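PDB 5AQ1: glucose-6-phosphate dehydrogenase from Trypanosoma cruzi, which catalyses the NADP-dependent oxidation of glucose 6-phosphate to 6-phosphogluconolactone, the first step of the oxidative branch of the pentose phosphate pathway. Local coordinates for residues B[371-376]-B[400-405]. Numbering follows the deposited sequence.
Sequences ERLLDI and AQPSEA. With BG6 (6-O-phosphono-beta-D-glucopyranose), chain F.
Leu-374 and Gln-401 pair in antiparallel fashion through their backbones: Leu-374 N donates to Gln-401 O at 2.9 Å, with an N-H...O angle of 165°. In return, Leu-374 O accepts from Ala-400 N at 2.9 Å and, weakly, from Gln-401 N. Two successive residues thus face one, which makes a classic beta bulge, at the end of strand 395-401 and just ahead of the cis peptide bond to Pro-402. In the large mixed sheet of the C-terminal domain, strand 373-380 runs between this strand and 240-248, and the bulge sits where the sheet meets the substrate phosphate.

Gln-401 suits the place because its amide can both donate and accept: NE2 gives a hydrogen bond to O1P of the glucose 6-phosphate (2.9 Å) and another to a water, while OE1 accepts from Lys-215. These bonds probably fix the amide's rotation. The extended chain of Arg-372 stacks the NH2 end of its guanidinium over this amide, offset, the planes 26° apart; NH2 also lies 3.6 Å from phosphate O3P, too long for a hydrogen bond, though its charge probably helps hold the phosphate.

Leu-374 rests CD2 on Ala-400 CB at 3.7 Å, the short alanine side chain letting the leucine lie against it.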
ATOM      1  N   GLU B 371       5.243  -7.001  38.248  1.00 45.49           N
ATOM      2  CA  GLU B 371       6.572  -7.155  37.659  1.00 45.01           C
ATOM      3  C   GLU B 371       7.205  -5.822  37.286  1.00 43.74           C
ATOM      4  O   GLU B 371       6.539  -4.790  37.238  1.00 43.20           O
ATOM      5  CB  GLU B 371       6.508  -8.063  36.416  1.00 44.85           C
ATOM      6  CG  GLU B 371       5.628  -7.541  35.282  1.00 44.03           C
ATOM      7  CD  GLU B 371       5.672  -8.404  34.026  1.00 43.79           C
ATOM      8  OE1 GLU B 371       6.455  -9.375  33.981  1.00 44.06           O
ATOM      9  OE2 GLU B 371       4.918  -8.107  33.070  1.00 41.90           O
ATOM     10  N   ARG B 372       8.506  -5.868  37.030  1.00 43.47           N
ATOM     11  CA  ARG B 372       9.214  -4.761  36.417  1.00 42.54           C
ATOM     12  C   ARG B 372       9.218  -4.996  34.914  1.00 40.50           C
ATOM     13  O   ARG B 372       9.642  -6.055  34.452  1.00 39.34           O
ATOM     14  CB  ARG B 372      10.645  -4.682  36.944  1.00 44.13           C
ATOM     15  CG  ARG B 372      11.474  -3.582  36.298  1.00 44.62           C
ATOM     16  CD  ARG B 372      12.574  -3.086  37.226  1.00 45.51           C
ATOM     17  NE  ARG B 372      13.361  -2.022  36.605  1.00 44.51           N
ATOM     18  CZ  ARG B 372      14.401  -2.210  35.792  1.00 45.44           C
ATOM     19  NH1 ARG B 372      14.818  -3.434  35.475  1.00 45.06           N
ATOM     20  NH2 ARG B 372      15.034  -1.155  35.289  1.00 46.79           N
ATOM     21  N   LEU B 373       8.729  -4.022  34.154  1.00 38.84           N
ATOM     22  CA  LEU B 373       8.653  -4.157  32.702  1.00 37.29           C
ATOM     23  C   LEU B 373       8.630  -2.814  31.996  1.00 35.87           C
ATOM     24  O   LEU B 373       7.994  -1.865  32.456  1.00 34.81           O
ATOM     25  CB  LEU B 373       7.398  -4.939  32.300  1.00 37.87           C
ATOM     26  CG  LEU B 373       7.184  -5.178  30.798  1.00 36.54           C
ATOM     27  CD1 LEU B 373       8.288  -6.050  30.217  1.00 36.48           C
ATOM     28  CD2 LEU B 373       5.824  -5.805  30.547  1.00 36.26           C
ATOM     29  N   LEU B 374       9.351  -2.751  30.882  1.00 35.80           N
ATOM     30  CA  LEU B 374       9.193  -1.683  29.907  1.00 35.82           C
ATOM     31  C   LEU B 374       9.163  -2.338  28.539  1.00 35.82           C
ATOM     32  O   LEU B 374      10.189  -2.841  28.071  1.00 35.92           O
ATOM     33  CB  LEU B 374      10.343  -0.675  29.986  1.00 35.15           C
ATOM     34  CG  LEU B 374      10.303   0.481  28.978  1.00 34.01           C
ATOM     35  CD1 LEU B 374       9.115   1.392  29.239  1.00 33.28           C
ATOM     36  CD2 LEU B 374      11.600   1.269  29.033  1.00 34.78           C
ATOM     37  N   ASP B 375       7.995  -2.358  27.904  1.00 35.84           N
ATOM     38  CA  ASP B 375       7.907  -2.898  26.548  1.00 36.32           C
ATOM     39  C   ASP B 375       6.989  -2.106  25.635  1.00 34.05           C
ATOM     40  O   ASP B 375       6.129  -1.337  26.079  1.00 33.27           O
ATOM     41  CB  ASP B 375       7.575  -4.410  26.549  1.00 38.80           C
ATOM     42  CG  ASP B 375       6.111  -4.728  26.877  1.00 41.22           C
ATOM     43  OD1 ASP B 375       5.298  -3.808  27.106  1.00 43.72           O
ATOM     44  OD2 ASP B 375       5.775  -5.933  26.898  1.00 41.49           O
ATOM     45  N   ILE B 376       7.217  -2.303  24.343  1.00 32.60           N
ATOM     46  CA  ILE B 376       6.451  -1.675  23.284  1.00 31.77           C
ATOM     47  C   ILE B 376       5.825  -2.808  22.488  1.00 31.15           C
ATOM     48  O   ILE B 376       6.518  -3.752  22.106  1.00 30.18           O
ATOM     49  CB  ILE B 376       7.371  -0.841  22.368  1.00 31.05           C
ATOM     50  CG1 ILE B 376       8.070   0.262  23.169  1.00 30.13           C
ATOM     51  CG2 ILE B 376       6.590  -0.233  21.210  1.00 30.60           C
ATOM     52  CD1 ILE B 376       9.340   0.765  22.523  1.00 29.81           C
ATOM     53  N   ALA B 400      12.508  -3.308  26.425  1.00 31.87           N
ATOM     54  CA  ALA B 400      13.713  -2.574  26.798  1.00 32.36           C
ATOM     55  C   ALA B 400      14.302  -3.088  28.103  1.00 32.89           C
ATOM     56  O   ALA B 400      15.517  -3.044  28.294  1.00 31.78           O
ATOM     57  CB  ALA B 400      13.416  -1.087  26.901  1.00 31.91           C
ATOM     58  N   GLN B 401      13.437  -3.556  29.004  1.00 34.62           N
ATOM     59  CA  GLN B 401      13.874  -4.176  30.257  1.00 37.25           C
ATOM     60  C   GLN B 401      12.731  -4.965  30.908  1.00 37.46           C
ATOM     61  O   GLN B 401      11.568  -4.610  30.732  1.00 36.46           O
ATOM     62  CB  GLN B 401      14.385  -3.107  31.234  1.00 38.89           C
ATOM     63  CG  GLN B 401      13.283  -2.251  31.852  1.00 39.98           C
ATOM     64  CD  GLN B 401      13.746  -0.864  32.259  1.00 41.16           C
ATOM     65  OE1 GLN B 401      14.867  -0.448  31.953  1.00 40.97           O
ATOM     66  NE2 GLN B 401      12.874  -0.136  32.950  1.00 41.62           N
ATOM     67  N   PRO B 402      13.038  -6.029  31.651  1.00 38.78           N
ATOM     68  CA  PRO B 402      14.378  -6.580  31.777  1.00 38.67           C
ATOM     69  C   PRO B 402      14.702  -7.474  30.591  1.00 39.39           C
ATOM     70  O   PRO B 402      13.843  -7.695  29.735  1.00 39.53           O
ATOM     71  CB  PRO B 402      14.273  -7.423  33.042  1.00 39.35           C
ATOM     72  CG  PRO B 402      12.872  -7.918  33.023  1.00 39.39           C
ATOM     73  CD  PRO B 402      12.057  -6.798  32.438  1.00 39.07           C
ATOM     74  N   SER B 403      15.928  -7.985  30.550  1.00 41.15           N
ATOM     75  CA  SER B 403      16.351  -8.936  29.528  1.00 42.87           C
ATOM     76  C   SER B 403      15.965  -8.438  28.137  1.00 41.32           C
ATOM     77  O   SER B 403      15.123  -9.027  27.454  1.00 39.83           O
ATOM     78  CB  SER B 403      15.737 -10.307  29.808  1.00 46.28           C
ATOM     79  OG  SER B 403      16.172 -11.255  28.854  1.00 50.78           O
ATOM     80  N   GLU B 404      16.586  -7.333  27.742  1.00 40.45           N
ATOM     81  CA  GLU B 404      16.205  -6.619  26.519  1.00 38.56           C
ATOM     82  C   GLU B 404      16.175  -7.516  25.288  1.00 38.94           C
ATOM     83  O   GLU B 404      17.084  -8.318  25.064  1.00 38.43           O
ATOM     84  CB  GLU B 404      17.076  -5.379  26.257  1.00 37.98           C
ATOM     85  CG  GLU B 404      18.520  -5.458  26.709  1.00 38.68           C
ATOM     86  CD  GLU B 404      18.721  -5.003  28.147  1.00 38.42           C
ATOM     87  OE1 GLU B 404      18.726  -3.782  28.396  1.00 37.43           O
ATOM     88  OE2 GLU B 404      18.884  -5.874  29.026  1.00 38.23           O
ATOM     89  N   ALA B 405      15.108  -7.365  24.505  1.00 39.33           N
ATOM     90  CA  ALA B 405      14.846  -8.223  23.359  1.00 38.57           C
ATOM     91  C   ALA B 405      13.866  -7.582  22.385  1.00 38.65           C
ATOM     92  O   ALA B 405      13.085  -6.699  22.752  1.00 36.96           O
ATOM     93  CB  ALA B 405      14.297  -9.559  23.830  1.00 38.59           C
TER
HETATM   94  C1  BG6 F 550      12.629   8.068  36.981  1.00 30.92           C
HETATM   95  C2  BG6 F 550      11.295   8.256  37.701  1.00 29.76           C
HETATM   96  O1  BG6 F 550      12.796   9.073  35.973  1.00 31.30           O
HETATM   97  O5  BG6 F 550      12.665   6.777  36.364  1.00 31.60           O
HETATM   98  C3  BG6 F 550      11.107   7.142  38.719  1.00 30.10           C
HETATM   99  O2  BG6 F 550      11.252   9.530  38.350  1.00 29.50           O
HETATM  100  C4  BG6 F 550      11.197   5.808  37.997  1.00 31.47           C
HETATM  101  O3  BG6 F 550       9.846   7.248  39.389  1.00 29.87           O
HETATM  102  C5  BG6 F 550      12.546   5.699  37.298  1.00 32.13           C
HETATM  103  O4  BG6 F 550      11.022   4.746  38.936  1.00 32.49           O
HETATM  104  C6  BG6 F 550      12.695   4.358  36.584  1.00 32.94           C
HETATM  105  O6  BG6 F 550      13.875   4.346  35.779  1.00 33.63           O
HETATM  106  P   BG6 F 550      14.442   2.955  35.205  1.00 34.65           P
HETATM  107  O1P BG6 F 550      13.278   2.341  34.462  1.00 37.93           O
HETATM  108  O2P BG6 F 550      15.571   3.355  34.296  1.00 37.03           O
HETATM  109  O3P BG6 F 550      14.864   2.207  36.447  1.00 38.15           O
HETATM  110  O   HOH W   1      10.172  -0.688  34.088  1.00 27.41           O